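Local atomic coordinates of CELL WALL surface anchor family protein (Streptococcus pneumoniae, PDB entry 2WW8), a protein that probably serves as the adhesin of the pneumococcal pilus, helping the bacterium to recognise and adhere to host cells. Residues L141-P146 with Q171-L175; Y158-V163 with A174-N178. The contacts are given in a common frame with arbitrary orientation. Residues are numbered along the deposited sequence.

Contact 1 of 2, residues L141-P146 with Q171-L175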
ATOM      1  N   LEU A 141      -7.648   4.278 -28.017  1.00 19.02           N
ATOM      2  CA  LEU A 141      -7.027   5.265 -27.120  1.00 18.74           C
ATOM      3  C   LEU A 141      -5.642   5.623 -27.642  1.00 19.61           C
ATOM      4  O   LEU A 141      -5.013   4.791 -28.292  1.00 20.92           O
ATOM      5  CB  LEU A 141      -6.905   4.676 -25.727  1.00 19.59           C
ATOM      6  CG  LEU A 141      -8.094   4.754 -24.772  1.00 19.86           C
ATOM      7  CD1 LEU A 141      -7.783   3.828 -23.653  1.00 22.23           C
ATOM      8  CD2 LEU A 141      -8.271   6.165 -24.230  1.00 18.88           C
ATOM      9  N   SER A 142      -5.167   6.846 -27.431  1.00 19.13           N
ATOM     10  CA  SER A 142      -3.810   7.187 -27.843  1.00 19.41           C
ATOM     11  C   SER A 142      -2.759   6.543 -26.920  1.00 21.37           C
ATOM     12  O   SER A 142      -3.085   6.092 -25.811  1.00 22.32           O
ATOM     13  CB  SER A 142      -3.641   8.708 -27.876  1.00 19.73           C
ATOM     14  OG  SER A 142      -3.535   9.256 -26.561  1.00 16.39           O
ATOM     15  N   ASP A 143      -1.505   6.526 -27.372  1.00 22.50           N
ATOM     16  CA  ASP A 143      -0.365   6.029 -26.588  1.00 23.85           C
ATOM     17  C   ASP A 143       0.459   7.105 -25.863  1.00 23.75           C
ATOM     18  O   ASP A 143       1.626   6.865 -25.514  1.00 23.88           O
ATOM     19  CB  ASP A 143       0.555   5.151 -27.458  1.00 24.55           C
ATOM     20  CG  ASP A 143       1.296   5.947 -28.531  1.00 27.40           C
ATOM     21  OD1 ASP A 143       1.048   7.173 -28.673  1.00 29.06           O
ATOM     22  OD2 ASP A 143       2.136   5.336 -29.238  1.00 30.61           O
ATOM     23  N   GLN A 144      -0.157   8.266 -25.637  1.00 23.43           N
ATOM     24  CA  GLN A 144       0.425   9.379 -24.880  1.00 23.62           C
ATOM     25  C   GLN A 144       0.096   9.386 -23.383  1.00 21.97           C
ATOM     26  O   GLN A 144      -1.064   9.440 -22.991  1.00 22.14           O
ATOM     27  CB  GLN A 144      -0.021  10.711 -25.490  1.00 23.35           C
ATOM     28  CG  GLN A 144       0.396  10.839 -26.946  1.00 28.44           C
ATOM     29  CD  GLN A 144       1.902  10.940 -27.099  1.00 33.22           C
ATOM     30  OE1 GLN A 144       2.531  10.077 -27.714  1.00 37.74           O
ATOM     31  NE2 GLN A 144       2.489  11.994 -26.538  1.00 35.32           N
ATOM     32  N   TYR A 145       1.122   9.375 -22.541  1.00 21.63           N
ATOM     33  CA  TYR A 145       0.943   9.339 -21.082  1.00 20.63           C
ATOM     34  C   TYR A 145       1.862  10.368 -20.456  1.00 20.52           C
ATOM     35  O   TYR A 145       3.031  10.433 -20.828  1.00 20.55           O
ATOM     36  CB  TYR A 145       1.331   7.965 -20.520  1.00 19.79           C
ATOM     37  CG  TYR A 145       0.461   6.879 -21.090  1.00 22.94           C
ATOM     38  CD1 TYR A 145      -0.757   6.559 -20.495  1.00 24.10           C
ATOM     39  CD2 TYR A 145       0.833   6.201 -22.253  1.00 21.09           C
ATOM     40  CE1 TYR A 145      -1.590   5.578 -21.044  1.00 23.30           C
ATOM     41  CE2 TYR A 145       0.021   5.226 -22.796  1.00 22.48           C
ATOM     42  CZ  TYR A 145      -1.183   4.915 -22.187  1.00 21.67           C
ATOM     43  OH  TYR A 145      -1.998   3.950 -22.732  1.00 17.46           O
ATOM     44  N   PRO A 146       1.352  11.168 -19.507  1.00 19.66           N
ATOM     45  CA  PRO A 146       2.350  11.899 -18.719  1.00 18.98           C
ATOM     46  C   PRO A 146       3.069  10.941 -17.771  1.00 19.44           C
ATOM     47  O   PRO A 146       2.498   9.940 -17.336  1.00 19.15           O
ATOM     48  CB  PRO A 146       1.509  12.886 -17.906  1.00 19.13           C
ATOM     49  CG  PRO A 146       0.212  12.140 -17.683  1.00 18.33           C
ATOM     50  CD  PRO A 146      -0.023  11.416 -19.036  1.00 19.74           C
ATOM     51  N   GLN A 171      -4.173  -0.092 -24.465  1.00 24.06           N
ATOM     52  CA  GLN A 171      -3.843   1.176 -23.805  1.00 23.34           C
ATOM     53  C   GLN A 171      -4.566   1.334 -22.475  1.00 21.55           C
ATOM     54  O   GLN A 171      -5.501   0.590 -22.182  1.00 21.08           O
ATOM     55  CB  GLN A 171      -4.161   2.358 -24.727  1.00 24.61           C
ATOM     56  CG  GLN A 171      -3.377   2.350 -26.055  1.00 27.83           C
ATOM     57  CD  GLN A 171      -1.874   2.523 -25.828  1.00 34.36           C
ATOM     58  OE1 GLN A 171      -1.121   1.547 -25.866  1.00 38.42           O
ATOM     59  NE2 GLN A 171      -1.437   3.755 -25.576  1.00 31.99           N
ATOM     60  N   HIS A 172      -4.154   2.306 -21.661  1.00 20.53           N
ATOM     61  CA  HIS A 172      -4.706   2.426 -20.318  1.00 18.90           C
ATOM     62  C   HIS A 172      -5.475   3.729 -20.147  1.00 18.61           C
ATOM     63  O   HIS A 172      -5.114   4.786 -20.690  1.00 19.22           O
ATOM     64  CB  HIS A 172      -3.594   2.298 -19.276  1.00 17.78           C
ATOM     65  CG  HIS A 172      -3.125   0.896 -19.058  1.00 21.41           C
ATOM     66  ND1 HIS A 172      -2.365   0.204 -19.980  1.00 24.08           N
ATOM     67  CD2 HIS A 172      -3.308   0.048 -18.016  1.00 24.60           C
ATOM     68  CE1 HIS A 172      -2.102  -1.009 -19.522  1.00 21.78           C
ATOM     69  NE2 HIS A 172      -2.657  -1.126 -18.327  1.00 27.55           N
ATOM     70  N   LYS A 173      -6.521   3.635 -19.336  1.00 18.44           N
ATOM     71  CA  LYS A 173      -7.425   4.750 -19.051  1.00 18.11           C
ATOM     72  C   LYS A 173      -7.130   5.515 -17.746  1.00 16.58           C
ATOM     73  O   LYS A 173      -7.650   6.618 -17.517  1.00 15.77           O
ATOM     74  CB  LYS A 173      -8.873   4.256 -19.146  1.00 18.06           C
ATOM     75  CG  LYS A 173      -9.325   4.160 -20.582  1.00 18.76           C
ATOM     76  CD  LYS A 173     -10.659   3.462 -20.754  1.00 19.00           C
ATOM     77  CE  LYS A 173     -11.790   4.386 -20.339  1.00 20.97           C
ATOM     78  NZ  LYS A 173     -13.116   3.913 -20.848  1.00 19.02           N
ATOM     79  N   ALA A 174      -6.247   4.962 -16.924  1.00 15.68           N
ATOM     80  CA  ALA A 174      -5.998   5.548 -15.607  1.00 15.57           C
ATOM     81  C   ALA A 174      -4.568   5.327 -15.150  1.00 15.27           C
ATOM     82  O   ALA A 174      -3.964   4.293 -15.500  1.00 15.85           O
ATOM     83  CB  ALA A 174      -6.954   4.964 -14.582  1.00 14.81           C
ATOM     84  N   LEU A 175      -4.090   6.297 -14.363  1.00 14.82           N
ATOM     85  CA  LEU A 175      -2.715   6.396 -13.825  1.00 15.69           C
ATOM     86  C   LEU A 175      -2.729   6.707 -12.326  1.00 16.44           C
ATOM     87  O   LEU A 175      -3.494   7.575 -11.856  1.00 18.15           O
ATOM     88  CB  LEU A 175      -1.854   7.476 -14.522  1.00 15.65           C
ATOM     89  CG  LEU A 175      -1.835   7.445 -16.071  1.00 16.30           C
ATOM     90  CD1 LEU A 175      -1.229   8.706 -16.660  1.00 22.90           C
ATOM     91  CD2 LEU A 175      -1.136   6.208 -16.639  1.00 18.11           C
TER
HETATM   92  O   HOH W   1      -0.858   0.997 -22.058  1.00 29.98           O

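Contact 2 of 2, residues Y158-V163 with A174-N178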
ATOM      1  N   TYR A 158       7.167  13.260  -8.960  1.00 17.63           N
ATOM      2  CA  TYR A 158       6.946  11.872  -8.543  1.00 16.92           C
ATOM      3  C   TYR A 158       6.505  11.145  -9.796  1.00 17.34           C
ATOM      4  O   TYR A 158       5.900  11.812 -10.643  1.00 18.79           O
ATOM      5  CB  TYR A 158       5.870  11.758  -7.467  1.00 15.69           C
ATOM      6  CG  TYR A 158       4.534  12.454  -7.684  1.00 14.53           C
ATOM      7  CD1 TYR A 158       4.315  13.772  -7.249  1.00 18.06           C
ATOM      8  CD2 TYR A 158       3.493  11.814  -8.335  1.00 11.88           C
ATOM      9  CE1 TYR A 158       3.049  14.407  -7.420  1.00 12.16           C
ATOM     10  CE2 TYR A 158       2.253  12.447  -8.543  1.00 11.42           C
ATOM     11  CZ  TYR A 158       2.027  13.733  -8.064  1.00 11.81           C
ATOM     12  OH  TYR A 158       0.797  14.361  -8.230  1.00 15.49           O
ATOM     13  N   GLN A 159       6.763   9.838  -9.876  1.00 16.74           N
ATOM     14  CA  GLN A 159       6.424   9.033 -11.034  1.00 18.77           C
ATOM     15  C   GLN A 159       4.939   8.658 -11.083  1.00 19.85           C
ATOM     16  O   GLN A 159       4.238   8.654 -10.066  1.00 19.86           O
ATOM     17  CB  GLN A 159       7.299   7.778 -11.085  1.00 19.32           C
ATOM     18  CG  GLN A 159       8.799   8.016 -10.817  1.00 23.66           C
ATOM     19  CD  GLN A 159       9.452   9.038 -11.752  1.00 30.51           C
ATOM     20  OE1 GLN A 159       9.424   8.887 -12.997  1.00 25.61           O
ATOM     21  NE2 GLN A 159      10.036  10.097 -11.147  1.00 30.75           N
ATOM     22  N   ILE A 160       4.465   8.339 -12.285  1.00 18.97           N
ATOM     23  CA  ILE A 160       3.062   8.073 -12.564  1.00 19.75           C
ATOM     24  C   ILE A 160       3.033   6.788 -13.359  1.00 20.13           C
ATOM     25  O   ILE A 160       3.732   6.728 -14.366  1.00 19.92           O
ATOM     26  CB  ILE A 160       2.490   9.143 -13.538  1.00 20.74           C
ATOM     27  CG1 ILE A 160       2.360  10.517 -12.893  1.00 23.15           C
ATOM     28  CG2 ILE A 160       1.143   8.752 -14.074  1.00 22.75           C
ATOM     29  CD1 ILE A 160       1.737  10.450 -11.481  1.00 24.09           C
ATOM     30  N   ILE A 161       2.228   5.797 -12.965  1.00 20.42           N
ATOM     31  CA  ILE A 161       2.127   4.499 -13.635  1.00 20.08           C
ATOM     32  C   ILE A 161       0.693   4.064 -13.953  1.00 20.26           C
ATOM     33  O   ILE A 161      -0.284   4.460 -13.293  1.00 20.35           O
ATOM     34  CB  ILE A 161       2.775   3.373 -12.835  1.00 19.63           C
ATOM     35  CG1 ILE A 161       2.012   3.181 -11.517  1.00 21.10           C
ATOM     36  CG2 ILE A 161       4.280   3.670 -12.680  1.00 20.51           C
ATOM     37  CD1 ILE A 161       2.439   1.916 -10.771  1.00 25.92           C
ATOM     38  N   LYS A 162       0.597   3.216 -14.973  1.00 19.12           N
ATOM     39  CA  LYS A 162      -0.677   2.674 -15.423  1.00 18.19           C
ATOM     40  C   LYS A 162      -1.358   1.819 -14.375  1.00 19.17           C
ATOM     41  O   LYS A 162      -0.727   1.034 -13.634  1.00 20.08           O
ATOM     42  CB  LYS A 162      -0.458   1.913 -16.738  1.00 18.45           C
ATOM     43  CG  LYS A 162       0.034   2.827 -17.852  1.00 20.12           C
ATOM     44  CD  LYS A 162       0.377   2.041 -19.149  1.00 21.59           C
ATOM     45  CE  LYS A 162       1.393   2.802 -19.985  1.00 23.54           C
ATOM     46  NZ  LYS A 162       1.503   2.179 -21.344  1.00 25.68           N
ATOM     47  N   VAL A 163      -2.668   2.016 -14.277  1.00 19.24           N
ATOM     48  CA  VAL A 163      -3.444   1.366 -13.225  1.00 20.05           C
ATOM     49  C   VAL A 163      -3.976   0.052 -13.811  1.00 21.67           C
ATOM     50  O   VAL A 163      -4.537   0.041 -14.920  1.00 20.44           O
ATOM     51  CB  VAL A 163      -4.614   2.256 -12.789  1.00 21.33           C
ATOM     52  CG1 VAL A 163      -5.574   1.458 -11.888  1.00 19.65           C
ATOM     53  CG2 VAL A 163      -4.137   3.563 -12.086  1.00 16.30           C
ATOM     54  N   ALA A 174      -6.247   4.962 -16.924  1.00 15.68           N
ATOM     55  CA  ALA A 174      -5.998   5.548 -15.607  1.00 15.57           C
ATOM     56  C   ALA A 174      -4.568   5.327 -15.150  1.00 15.27           C
ATOM     57  O   ALA A 174      -3.964   4.293 -15.500  1.00 15.85           O
ATOM     58  CB  ALA A 174      -6.954   4.964 -14.582  1.00 14.81           C
ATOM     59  N   LEU A 175      -4.090   6.297 -14.363  1.00 14.82           N
ATOM     60  CA  LEU A 175      -2.715   6.396 -13.825  1.00 15.69           C
ATOM     61  C   LEU A 175      -2.729   6.707 -12.326  1.00 16.44           C
ATOM     62  O   LEU A 175      -3.494   7.575 -11.856  1.00 18.15           O
ATOM     63  CB  LEU A 175      -1.854   7.476 -14.522  1.00 15.65           C
ATOM     64  CG  LEU A 175      -1.835   7.445 -16.071  1.00 16.30           C
ATOM     65  CD1 LEU A 175      -1.229   8.706 -16.660  1.00 22.90           C
ATOM     66  CD2 LEU A 175      -1.136   6.208 -16.639  1.00 18.11           C
ATOM     67  N   ASN A 176      -1.855   6.006 -11.608  1.00 15.25           N
ATOM     68  CA  ASN A 176      -1.634   6.250 -10.205  1.00 15.81           C
ATOM     69  C   ASN A 176      -0.219   6.803 -10.031  1.00 16.42           C
ATOM     70  O   ASN A 176       0.687   6.484 -10.813  1.00 16.03           O
ATOM     71  CB  ASN A 176      -1.752   4.957  -9.399  1.00 15.52           C
ATOM     72  CG  ASN A 176      -3.152   4.751  -8.822  1.00 15.75           C
ATOM     73  OD1 ASN A 176      -3.941   5.700  -8.658  1.00 18.29           O
ATOM     74  ND2 ASN A 176      -3.471   3.494  -8.505  1.00 12.13           N
ATOM     75  N   PRO A 177      -0.044   7.602  -8.979  1.00 15.56           N
ATOM     76  CA  PRO A 177       1.294   7.947  -8.535  1.00 15.86           C
ATOM     77  C   PRO A 177       1.977   6.675  -8.086  1.00 16.86           C
ATOM     78  O   PRO A 177       1.316   5.749  -7.573  1.00 16.36           O
ATOM     79  CB  PRO A 177       1.071   8.789  -7.275  1.00 15.03           C
ATOM     80  CG  PRO A 177      -0.385   8.662  -6.944  1.00 15.41           C
ATOM     81  CD  PRO A 177      -1.114   8.262  -8.193  1.00 14.50           C
ATOM     82  N   ASN A 178       3.309   6.694  -8.208  1.00 17.34           N
ATOM     83  CA  ASN A 178       4.117   5.610  -7.704  1.00 18.74           C
ATOM     84  C   ASN A 178       5.445   6.054  -7.100  1.00 20.17           C
ATOM     85  O   ASN A 178       6.251   6.664  -7.803  1.00 21.39           O
ATOM     86  CB  ASN A 178       4.375   4.604  -8.828  1.00 19.48           C
ATOM     87  CG  ASN A 178       5.050   3.339  -8.320  1.00 21.45           C
ATOM     88  OD1 ASN A 178       4.511   2.649  -7.459  1.00 25.59           O
ATOM     89  ND2 ASN A 178       6.227   3.033  -8.853  1.00 24.04           N
TER
HETATM   90  O   HOH W   2       7.983   8.670  -7.541  1.00 25.19           O

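Contact 1 of 2, residues L141-P146 with Q171-L175
The Y145 ring lies against the L175 side chain (CD1 to L175 CD2, 3.9 Å), so a loop that precedes strand 148-150 rests on the start of strand 171-184 in what is probably the Ig-like domain. The same strand residue also meets P146, whose CD is 3.8 Å from L175 CD1. K162 makes a cation-pi contact with the Y145 ring. At the other end, L141 leans on the strand start: its CB is 3.7 Å from Q171 CB and its CD1 3.5 Å from K173 CG, while the K173 ammonium forms a salt bridge with D720. Polar links join the irregular loop to the strand. Q171 NE2 donates to S142 O (2.9 Å), a carbonyl also bound by R719, although the modelled position of this NE2 is less certain. Y145 OH reaches the backbone itself, accepting a nearly straight hydrogen bond from H172 N at 2.9 Å, and a water joins this hydroxyl (3.2 Å) to H172 ND1 (2.7 Å).

Contact 2 of 2, residues Y158-V163 with A174-N178
Strands 158-162 and 174-178 run antiparallel, their axes 4.4 Å apart at closest approach and their N-to-C directions 143° apart, which gives the pair a marked twist. I161 and N176 form a hydrogen-bonded pair through both of their backbone links, I161 N to N176 O (2.7 Å) and N176 N to I161 O (2.8 Å). The ladder continues with V163 N to A174 O (2.9 Å) at one end and N178 N to Q159 O (2.9 Å) at the other. At this latter end a water links the two strands, accepting from Q159 N (2.9 Å) and donating to N178 O (2.7 Å). I160 with P177 and K162 with L175 are non-hydrogen-bonded pairs, so P177, which has no amide proton, costs this ladder no bond. Close CA-H...O contacts, such as L175 CA to I161 O at 3.2 Å, add to the backbone fit. On the face bearing I160, K162, L175 and P177, I160 CG2 presses on L175 CB (3.3 Å). Y158 CD2 touches P177 CB (4.0 Å). On the other face I161 CD1 meets N178 CB (3.8 Å). Past the strand, V163 CB approaches A174 CB at 4.0 Å. This is a twisted antiparallel strand pair, continued by strand 187-196 beyond 171-184, in the antiparallel sheet of what is probably an Ig-like domain.

The centres of contacts 1 and 2 lie 11 Å apart, and both end on strand 171-184, sharing A174 and L175. Along the chain the loop 141-146 comes first, then strand 157-162, then the strand to which both attach, so L175 has the loop and a neighbouring strand packed on it. The contacts also touch directly: P146 O is 3.7 Å from I160 CG2, and H172 ND1 is 3.4 Å from K162 CD. Strand 171-184 pairs as well with 717-718, far along the sequence, consistent with an Ig-like domain assembled from chain on both sides of the region that holds the magnesium site.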